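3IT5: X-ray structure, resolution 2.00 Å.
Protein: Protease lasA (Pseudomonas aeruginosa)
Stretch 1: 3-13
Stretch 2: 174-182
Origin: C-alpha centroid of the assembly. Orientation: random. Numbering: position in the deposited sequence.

Stretch 1 (3-13) PSNLMQLPWRQ
Stretch 2 174-182: PLYNPGLAL

When the two ends of a chain meet without forming a sheet, a few side chains and bound waters can do the work of backbone pairing. LasA protease illustrates this: residues 3-13, irregular throughout, lie against the C-terminal residues 174-182, which include a short strand at Leu 175 and Tyr 176 and otherwise follow a loop or turn, with Pro 178 at phi/psi -82/-15. The chains run in opposite directions, with CA atoms nearest at Asn 5–Ala 181 (4.8 Å), Gln 8–Leu 180 (4.9 Å) and Gln 13–Asn 177 (5.2 Å); together they bury 706 Å².

Asn 177 is the hub. Its CA-to-CB bond points toward the first stretch (chi1 t, chi2 16°), and ND2, lying over one face of the Trp 11 ring, donates a short but weak, bent hydrogen bond to Trp 11 O (2.6 Å, 124°). OD1 turns back to accept from Gly 179 N (3.1 Å) and receives a hydrogen bond from a water (2.5 Å) that in turn accepts from Leu 9 N (2.9 Å). Gly 179 adopts phi/psi 118/-158, where a CB would jam against the preceding carbonyl and lie 2.3 Å from Gln 13 OE1.

Leu 180 (chi1 m, chi2 t) has its CA-to-CB bond sideways, yet its end reaches the first stretch: CD2 sits 3.3 Å from Leu 6 O and 3.5 Å from Gln 8 N. Two waters bridge the stretches here, one from backbone to backbone and one from the backbone to the side chain of Gln 13. The first accepts from Ala 181 N (2.6 Å) and donates to Ser 4 O (3.0 Å) and Met 7 O (2.9 Å); the second accepts from Leu 180 N (2.7 Å) and donates to Gln 13 OE1 (3.0 Å).

Gln 13 (chi1 and chi2 t) brings CA 3.5 Å from Asn 177 O in a CA-H...O contact. Beyond the hub, Leu 175 (t, p) supplies apolar packing, CD2 to Leu 9 CD1 at 3.9 Å and CB to Trp 11 CZ2 at 4.0 Å.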

# COMPACT_ATOMS: atom_id res chain seq x y z
N PRO A 3 -7.36 4.60 -13.25
CA PRO A 3 -6.82 4.10 -14.52
C PRO A 3 -5.80 2.99 -14.28
O PRO A 3 -4.95 3.11 -13.40
CB PRO A 3 -6.14 5.34 -15.12
CG PRO A 3 -6.86 6.49 -14.52
CD PRO A 3 -7.20 6.06 -13.12
N SER A 4 -5.92 1.92 -15.06
CA SER A 4 -5.11 0.71 -14.88
C SER A 4 -3.60 0.91 -15.09
O SER A 4 -2.81 0.02 -14.76
CB SER A 4 -5.63 -0.39 -15.81
OG SER A 4 -5.44 -0.02 -17.17
N ASN A 5 -3.22 2.07 -15.63
CA ASN A 5 -1.82 2.41 -15.89
C ASN A 5 -1.29 3.52 -14.96
O ASN A 5 -0.20 4.06 -15.18
CB ASN A 5 -1.65 2.84 -17.35
CG ASN A 5 -2.38 4.13 -17.67
OD1 ASN A 5 -3.32 4.51 -16.97
ND2 ASN A 5 -1.95 4.81 -18.73
N LEU A 6 -2.06 3.85 -13.93
CA LEU A 6 -1.73 4.94 -13.01
C LEU A 6 -0.84 4.51 -11.85
O LEU A 6 0.02 5.28 -11.40
CB LEU A 6 -3.00 5.61 -12.47
CG LEU A 6 -2.86 6.81 -11.52
CD1 LEU A 6 -2.04 7.95 -12.14
CD2 LEU A 6 -4.23 7.31 -11.09
N MET A 7 -1.03 3.28 -11.39
CA MET A 7 -0.41 2.82 -10.15
C MET A 7 0.37 1.52 -10.25
O MET A 7 -0.01 0.59 -10.97
CB MET A 7 -1.45 2.71 -9.04
CG MET A 7 -1.79 4.04 -8.41
SD MET A 7 -3.11 3.90 -7.21
CE MET A 7 -4.52 4.23 -8.25
N GLN A 8 1.49 1.48 -9.53
CA GLN A 8 2.24 0.26 -9.25
C GLN A 8 2.09 -0.06 -7.76
O GLN A 8 1.51 0.73 -7.01
CB GLN A 8 3.72 0.45 -9.61
CG GLN A 8 4.43 1.55 -8.81
CD GLN A 8 5.92 1.34 -8.64
OE1 GLN A 8 6.40 1.10 -7.53
NE2 GLN A 8 6.66 1.42 -9.74
N LEU A 9 2.64 -1.20 -7.33
CA LEU A 9 2.66 -1.56 -5.91
C LEU A 9 3.63 -0.66 -5.13
O LEU A 9 4.66 -0.26 -5.67
CB LEU A 9 3.03 -3.04 -5.75
CG LEU A 9 2.08 -4.06 -6.40
CD1 LEU A 9 2.79 -5.39 -6.65
CD2 LEU A 9 0.81 -4.25 -5.56
N PRO A 10 3.31 -0.36 -3.85
CA PRO A 10 4.09 0.61 -3.05
C PRO A 10 5.42 0.08 -2.47
O PRO A 10 5.75 0.38 -1.31
CB PRO A 10 3.11 1.00 -1.94
CG PRO A 10 2.28 -0.21 -1.74
CD PRO A 10 2.14 -0.85 -3.10
N TRP A 11 6.15 -0.70 -3.26
CA TRP A 11 7.54 -1.02 -2.96
C TRP A 11 8.39 -0.98 -4.23
O TRP A 11 7.85 -0.90 -5.33
CB TRP A 11 7.69 -2.36 -2.23
CG TRP A 11 7.04 -3.54 -2.89
CD1 TRP A 11 7.60 -4.36 -3.84
CD2 TRP A 11 5.73 -4.07 -2.63
NE1 TRP A 11 6.71 -5.36 -4.19
CE2 TRP A 11 5.56 -5.20 -3.46
CE3 TRP A 11 4.69 -3.69 -1.77
CZ2 TRP A 11 4.39 -5.96 -3.45
CZ3 TRP A 11 3.52 -4.45 -1.77
CH2 TRP A 11 3.38 -5.57 -2.60
N ARG A 12 9.71 -1.02 -4.06
CA ARG A 12 10.63 -0.90 -5.18
C ARG A 12 10.34 -1.89 -6.31
O ARG A 12 10.08 -3.07 -6.07
CB ARG A 12 12.07 -1.10 -4.72
CG ARG A 12 12.67 0.07 -3.94
CD ARG A 12 13.91 -0.42 -3.21
NE ARG A 12 14.80 0.67 -2.83
CZ ARG A 12 16.03 0.50 -2.34
NH1 ARG A 12 16.52 -0.72 -2.18
NH2 ARG A 12 16.76 1.57 -2.03
N GLN A 13 10.41 -1.39 -7.54
CA GLN A 13 10.28 -2.22 -8.73
C GLN A 13 11.36 -3.30 -8.74
O GLN A 13 12.52 -3.04 -8.38
CB GLN A 13 10.42 -1.34 -9.97
CG GLN A 13 9.65 -1.83 -11.16
CD GLN A 13 9.88 -0.97 -12.38
OE1 GLN A 13 9.16 0.01 -12.61
NE2 GLN A 13 10.89 -1.31 -13.17
N PRO A 174 4.95 -13.99 -1.93
CA PRO A 174 5.71 -12.89 -2.52
C PRO A 174 5.03 -12.35 -3.78
O PRO A 174 4.72 -13.12 -4.68
CB PRO A 174 7.06 -13.54 -2.88
CG PRO A 174 7.16 -14.71 -1.96
CD PRO A 174 5.76 -15.22 -1.81
N LEU A 175 4.80 -11.04 -3.81
CA LEU A 175 4.13 -10.41 -4.95
C LEU A 175 5.12 -9.53 -5.70
O LEU A 175 5.46 -8.43 -5.25
CB LEU A 175 2.93 -9.59 -4.46
CG LEU A 175 1.93 -9.05 -5.50
CD1 LEU A 175 1.28 -10.19 -6.26
CD2 LEU A 175 0.87 -8.19 -4.81
N TYR A 176 5.59 -10.02 -6.85
CA TYR A 176 6.56 -9.29 -7.67
C TYR A 176 5.97 -7.99 -8.23
O TYR A 176 4.85 -7.98 -8.73
CB TYR A 176 7.10 -10.15 -8.83
CG TYR A 176 8.18 -9.46 -9.64
CD1 TYR A 176 7.87 -8.83 -10.85
CD2 TYR A 176 9.49 -9.41 -9.18
CE1 TYR A 176 8.86 -8.18 -11.60
CE2 TYR A 176 10.49 -8.77 -9.92
CZ TYR A 176 10.16 -8.15 -11.13
OH TYR A 176 11.13 -7.52 -11.86
N ASN A 177 6.75 -6.91 -8.12
CA ASN A 177 6.36 -5.61 -8.63
C ASN A 177 7.11 -5.27 -9.93
O ASN A 177 8.28 -4.90 -9.89
CB ASN A 177 6.61 -4.52 -7.58
CG ASN A 177 6.18 -3.13 -8.04
OD1 ASN A 177 5.44 -2.98 -9.02
ND2 ASN A 177 6.63 -2.11 -7.33
N PRO A 178 6.43 -5.41 -11.09
CA PRO A 178 7.09 -5.12 -12.36
C PRO A 178 7.11 -3.62 -12.71
O PRO A 178 7.89 -3.21 -13.58
CB PRO A 178 6.26 -5.92 -13.37
CG PRO A 178 4.91 -6.02 -12.76
CD PRO A 178 5.04 -5.88 -11.27
N GLY A 179 6.29 -2.83 -12.03
CA GLY A 179 6.20 -1.39 -12.27
C GLY A 179 4.81 -0.98 -12.72
O GLY A 179 3.84 -1.69 -12.46
N LEU A 180 4.72 0.16 -13.39
CA LEU A 180 3.45 0.62 -13.96
C LEU A 180 3.08 -0.23 -15.16
O LEU A 180 3.94 -0.57 -15.97
CB LEU A 180 3.53 2.09 -14.37
CG LEU A 180 3.70 3.17 -13.30
CD1 LEU A 180 4.01 4.50 -13.96
CD2 LEU A 180 2.47 3.27 -12.42
N ALA A 181 1.80 -0.55 -15.28
CA ALA A 181 1.29 -1.23 -16.47
C ALA A 181 1.10 -0.23 -17.59
O ALA A 181 1.00 0.97 -17.36
CB ALA A 181 -0.02 -1.94 -16.16
N LEU A 182 1.06 -0.74 -18.82
CA LEU A 182 0.68 0.07 -19.97
C LEU A 182 -0.77 -0.25 -20.30
O LEU A 182 -1.68 0.19 -19.60
CB LEU A 182 1.60 -0.22 -21.17
CG LEU A 182 3.12 -0.20 -20.99
CD1 LEU A 182 3.80 -0.62 -22.28
CD2 LEU A 182 3.65 1.16 -20.53
OXT LEU A 182 -1.07 -0.95 -21.27
O HOH W 1 -0.07 0.66 -13.87
O HOH W 2 3.01 -3.05 -9.54
O HOH W 3 7.01 1.28 -14.34